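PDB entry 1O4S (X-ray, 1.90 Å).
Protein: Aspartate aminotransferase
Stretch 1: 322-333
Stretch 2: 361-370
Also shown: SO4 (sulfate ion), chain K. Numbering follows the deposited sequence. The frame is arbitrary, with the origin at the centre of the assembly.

Stretch 1 322-333: EPEGAFYLFFKV
Stretch 2 (361-370) PGFVRLSFAT

Two neighbouring antiparallel strands alternate hydrogen-bonded and non-hydrogen-bonded pairs while their side chains alternate faces, and this contact in an aspartate aminotransferase is a compact example. Strand 328-332 runs against strand 363-367 at 154° between N-to-C directions, and 958 Å² is buried.

The approach to the first strand is irregular. Pro323 points toward the partner, its CG 4.4 Å from Phe368 CE2. Gly325 is extended (phi/psi -168/178), Ala326 adopts a positive phi (61/-160), and Phe327 (-137/37, chi1 p, chi2 80°) leads into the strand. Phe368 is its near twin (-112/43, chi1 p, chi2 88°). Phe368 N donates to Phe327 O at 2.9 Å, and Phe327 CB lies over the face of the Phe368 ring, 4.2 Å from its centroid.

From Tyr328 onward the backbone is extended, with phi between -132° and -91° and psi between 97° and 164°. Tyr328 (chi1 m, chi2 -73°) faces Ser367 in a non-hydrogen-bonded pair, CA to CA 4.6 Å; here Tyr328 CA approaches Leu366 O at 3.2 Å in a CA-H...O contact. Arg365 (t, t, p, chi4 -178°) lays its guanidinium over one face of the tyrosine ring, with NE 3.4 Å from Tyr328 CD1. Arg365 also binds a sulfate ion through two hydrogen bonds, Arg365 NH1 to sulfate O1 at 2.9 Å and Arg365 NH2 to sulfate O3 at 3.0 Å.

Leu329 (chi1 t) turns to the other face and pairs with Leu366 (t, t). Its N donates to Leu366 O and its O accepts from Leu366 N, both at 2.9 Å, the latter almost linear at 178°.

Phe330 (chi1 t, chi2 -126°) returns to the face of the sheet that carries Tyr328 and forms a non-hydrogen-bonded pair with Arg365, on that same face, their CA atoms 4.5 Å apart. Phe363 CB (chi1 m, chi2 88°) sits 3.7 Å from the Phe330 ring centroid. The two rings are nearly parallel, at 4°, yet slid apart with centroids separated by 5.2 Å.

Phe331 (chi1 p, chi2 -94°) shares the leucine face and pairs with Val364 (chi1 135°): each N donates to the other's O at 2.9 Å. Its ring receives Val364 CG1 over one face, 4.2 Å from the centroid.

Lys332 (t, 97°, t, p) rests CD 3.9 Å from the Phe363 ring centroid, over the face, while NZ donates to Gly362 O at 3.2 Å. Gly362 O also accepts from Val333 N at 3.1 Å. Gly362 has positive phi (79/15), which favours glycine, and an ideal CB would clash with Lys332 NZ at 2.8 Å.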

# COMPACT_ATOMS: atom_id res chain seq x y z
N GLU B 322 -3.78 -10.09 33.41
CA GLU B 322 -4.99 -9.33 33.19
C GLU B 322 -4.67 -8.26 32.15
O GLU B 322 -3.78 -7.44 32.37
CB GLU B 322 -5.44 -8.69 34.51
CG GLU B 322 -6.77 -7.93 34.45
CD GLU B 322 -7.19 -7.40 35.82
OE1 GLU B 322 -6.82 -8.01 36.85
OE2 GLU B 322 -7.89 -6.36 35.87
N PRO B 323 -5.36 -8.25 31.01
CA PRO B 323 -5.08 -7.23 30.00
C PRO B 323 -5.48 -5.83 30.48
O PRO B 323 -6.52 -5.69 31.12
CB PRO B 323 -5.91 -7.68 28.78
CG PRO B 323 -6.97 -8.48 29.30
CD PRO B 323 -6.42 -9.18 30.58
N GLU B 324 -4.64 -4.83 30.21
CA GLU B 324 -4.92 -3.44 30.55
C GLU B 324 -5.33 -2.63 29.34
O GLU B 324 -5.66 -1.45 29.46
CB GLU B 324 -3.69 -2.83 31.23
CG GLU B 324 -3.53 -3.31 32.69
CD GLU B 324 -2.46 -2.54 33.49
OE1 GLU B 324 -1.26 -2.81 33.32
OE2 GLU B 324 -2.83 -1.69 34.33
N GLY B 325 -5.28 -3.26 28.18
CA GLY B 325 -5.62 -2.61 26.92
C GLY B 325 -5.77 -3.59 25.77
O GLY B 325 -5.56 -4.79 25.95
N ALA B 326 -6.14 -3.06 24.59
CA ALA B 326 -6.48 -3.84 23.39
C ALA B 326 -7.68 -4.74 23.71
O ALA B 326 -8.45 -4.41 24.61
CB ALA B 326 -5.26 -4.63 22.86
N PHE B 327 -7.91 -5.80 22.94
CA PHE B 327 -9.07 -6.65 23.19
C PHE B 327 -8.75 -8.11 23.09
O PHE B 327 -9.57 -8.93 22.66
CB PHE B 327 -10.27 -6.25 22.32
CG PHE B 327 -9.95 -6.02 20.87
CD1 PHE B 327 -9.82 -7.07 19.98
CD2 PHE B 327 -9.84 -4.72 20.38
CE1 PHE B 327 -9.54 -6.83 18.63
CE2 PHE B 327 -9.58 -4.49 19.05
CZ PHE B 327 -9.43 -5.54 18.18
N TYR B 328 -7.54 -8.42 23.59
CA TYR B 328 -7.01 -9.79 23.68
C TYR B 328 -6.73 -10.23 25.12
O TYR B 328 -6.43 -9.43 26.04
CB TYR B 328 -5.73 -9.91 22.87
CG TYR B 328 -5.84 -9.24 21.54
CD1 TYR B 328 -6.61 -9.81 20.54
CD2 TYR B 328 -5.26 -8.00 21.31
CE1 TYR B 328 -6.75 -9.19 19.33
CE2 TYR B 328 -5.39 -7.37 20.10
CZ TYR B 328 -6.15 -7.98 19.10
OH TYR B 328 -6.29 -7.41 17.84
N LEU B 329 -6.84 -11.54 25.30
CA LEU B 329 -6.46 -12.19 26.52
C LEU B 329 -5.59 -13.39 26.12
O LEU B 329 -6.00 -14.24 25.32
CB LEU B 329 -7.72 -12.60 27.31
CG LEU B 329 -7.41 -12.95 28.76
CD1 LEU B 329 -8.52 -12.50 29.70
CD2 LEU B 329 -7.17 -14.44 28.90
N PHE B 330 -4.37 -13.43 26.66
CA PHE B 330 -3.39 -14.45 26.29
C PHE B 330 -3.22 -15.45 27.45
O PHE B 330 -2.48 -15.19 28.40
CB PHE B 330 -2.08 -13.74 25.94
CG PHE B 330 -1.17 -14.52 25.02
CD1 PHE B 330 0.14 -14.77 25.37
CD2 PHE B 330 -1.61 -14.94 23.77
CE1 PHE B 330 0.98 -15.46 24.52
CE2 PHE B 330 -0.79 -15.61 22.92
CZ PHE B 330 0.50 -15.88 23.28
N PHE B 331 -3.91 -16.57 27.40
CA PHE B 331 -3.88 -17.48 28.55
C PHE B 331 -3.06 -18.75 28.33
O PHE B 331 -2.71 -19.07 27.21
CB PHE B 331 -5.28 -17.77 29.12
CG PHE B 331 -6.21 -18.57 28.22
CD1 PHE B 331 -7.10 -17.93 27.36
CD2 PHE B 331 -6.27 -19.96 28.32
CE1 PHE B 331 -8.02 -18.67 26.58
CE2 PHE B 331 -7.17 -20.71 27.54
CZ PHE B 331 -8.05 -20.06 26.67
N LYS B 332 -2.74 -19.41 29.44
CA LYS B 332 -1.83 -20.56 29.46
C LYS B 332 -2.63 -21.85 29.27
O LYS B 332 -3.67 -22.06 29.91
CB LYS B 332 -1.07 -20.56 30.78
CG LYS B 332 0.09 -21.56 30.89
CD LYS B 332 1.47 -20.93 30.60
CE LYS B 332 2.57 -22.01 30.60
NZ LYS B 332 2.72 -22.69 29.27
N VAL B 333 -2.16 -22.68 28.36
CA VAL B 333 -2.76 -23.98 28.10
C VAL B 333 -1.75 -25.10 28.40
O VAL B 333 -0.54 -24.88 28.34
CB VAL B 333 -3.30 -24.09 26.63
CG1 VAL B 333 -4.45 -23.11 26.41
CG2 VAL B 333 -2.19 -23.87 25.59
N PRO B 361 4.78 -20.27 22.52
CA PRO B 361 4.07 -21.55 22.66
C PRO B 361 3.53 -21.80 24.08
O PRO B 361 4.00 -21.23 25.05
CB PRO B 361 5.13 -22.59 22.29
CG PRO B 361 6.14 -21.81 21.44
CD PRO B 361 6.18 -20.46 22.08
N GLY B 362 2.52 -22.66 24.18
CA GLY B 362 1.89 -22.96 25.44
C GLY B 362 0.90 -21.91 25.91
O GLY B 362 0.51 -21.90 27.08
N PHE B 363 0.50 -21.03 25.00
CA PHE B 363 -0.48 -19.99 25.27
C PHE B 363 -1.47 -19.96 24.13
O PHE B 363 -1.22 -20.49 23.05
CB PHE B 363 0.19 -18.62 25.38
CG PHE B 363 0.92 -18.39 26.68
CD1 PHE B 363 2.27 -18.77 26.82
CD2 PHE B 363 0.28 -17.78 27.75
CE1 PHE B 363 2.96 -18.55 28.02
CE2 PHE B 363 0.96 -17.55 28.95
CZ PHE B 363 2.30 -17.94 29.10
N VAL B 364 -2.60 -19.34 24.37
CA VAL B 364 -3.64 -19.15 23.34
C VAL B 364 -4.17 -17.69 23.46
O VAL B 364 -4.16 -17.13 24.55
CB VAL B 364 -4.66 -20.31 23.50
CG1 VAL B 364 -6.05 -19.88 23.45
CG2 VAL B 364 -4.36 -21.45 22.53
N ARG B 365 -4.55 -17.07 22.33
CA ARG B 365 -5.12 -15.72 22.31
C ARG B 365 -6.61 -15.77 22.05
O ARG B 365 -7.05 -16.32 21.05
CB ARG B 365 -4.47 -14.83 21.25
CG ARG B 365 -4.81 -13.38 21.41
CD ARG B 365 -4.41 -12.53 20.26
NE ARG B 365 -5.30 -12.67 19.13
CZ ARG B 365 -5.12 -12.03 17.98
NH1 ARG B 365 -4.09 -11.21 17.84
NH2 ARG B 365 -5.97 -12.22 16.98
N LEU B 366 -7.35 -15.17 22.98
CA LEU B 366 -8.79 -15.00 22.89
C LEU B 366 -9.11 -13.50 22.64
O LEU B 366 -8.60 -12.59 23.30
CB LEU B 366 -9.43 -15.57 24.17
CG LEU B 366 -10.95 -15.42 24.37
CD1 LEU B 366 -11.43 -16.41 25.40
CD2 LEU B 366 -11.35 -13.97 24.77
N SER B 367 -9.92 -13.23 21.64
CA SER B 367 -10.37 -11.87 21.38
C SER B 367 -11.73 -11.71 21.96
O SER B 367 -12.58 -12.62 21.86
CB SER B 367 -10.46 -11.59 19.86
OG SER B 367 -9.20 -11.80 19.29
N PHE B 368 -11.97 -10.56 22.58
CA PHE B 368 -13.30 -10.30 23.09
C PHE B 368 -14.01 -9.16 22.32
O PHE B 368 -14.65 -8.26 22.91
CB PHE B 368 -13.31 -10.15 24.61
CG PHE B 368 -12.27 -9.23 25.17
CD1 PHE B 368 -12.51 -7.87 25.28
CD2 PHE B 368 -11.05 -9.75 25.63
CE1 PHE B 368 -11.57 -7.04 25.85
CE2 PHE B 368 -10.11 -8.93 26.18
CZ PHE B 368 -10.38 -7.56 26.30
N ALA B 369 -13.86 -9.21 21.00
CA ALA B 369 -14.63 -8.35 20.10
C ALA B 369 -15.89 -9.11 19.70
O ALA B 369 -16.18 -9.31 18.53
CB ALA B 369 -13.79 -7.92 18.88
N THR B 370 -16.61 -9.59 20.71
CA THR B 370 -17.95 -10.13 20.55
C THR B 370 -18.78 -9.89 21.80
O THR B 370 -18.27 -9.47 22.84
CB THR B 370 -17.96 -11.64 20.15
OG1 THR B 370 -17.89 -12.47 21.31
CG2 THR B 370 -16.71 -12.07 19.40
S SO4 K . -4.25 -10.23 14.32
O1 SO4 K . -4.14 -9.45 15.56
O2 SO4 K . -3.00 -10.97 14.17
O3 SO4 K . -5.43 -11.13 14.26
O4 SO4 K . -4.45 -9.27 13.24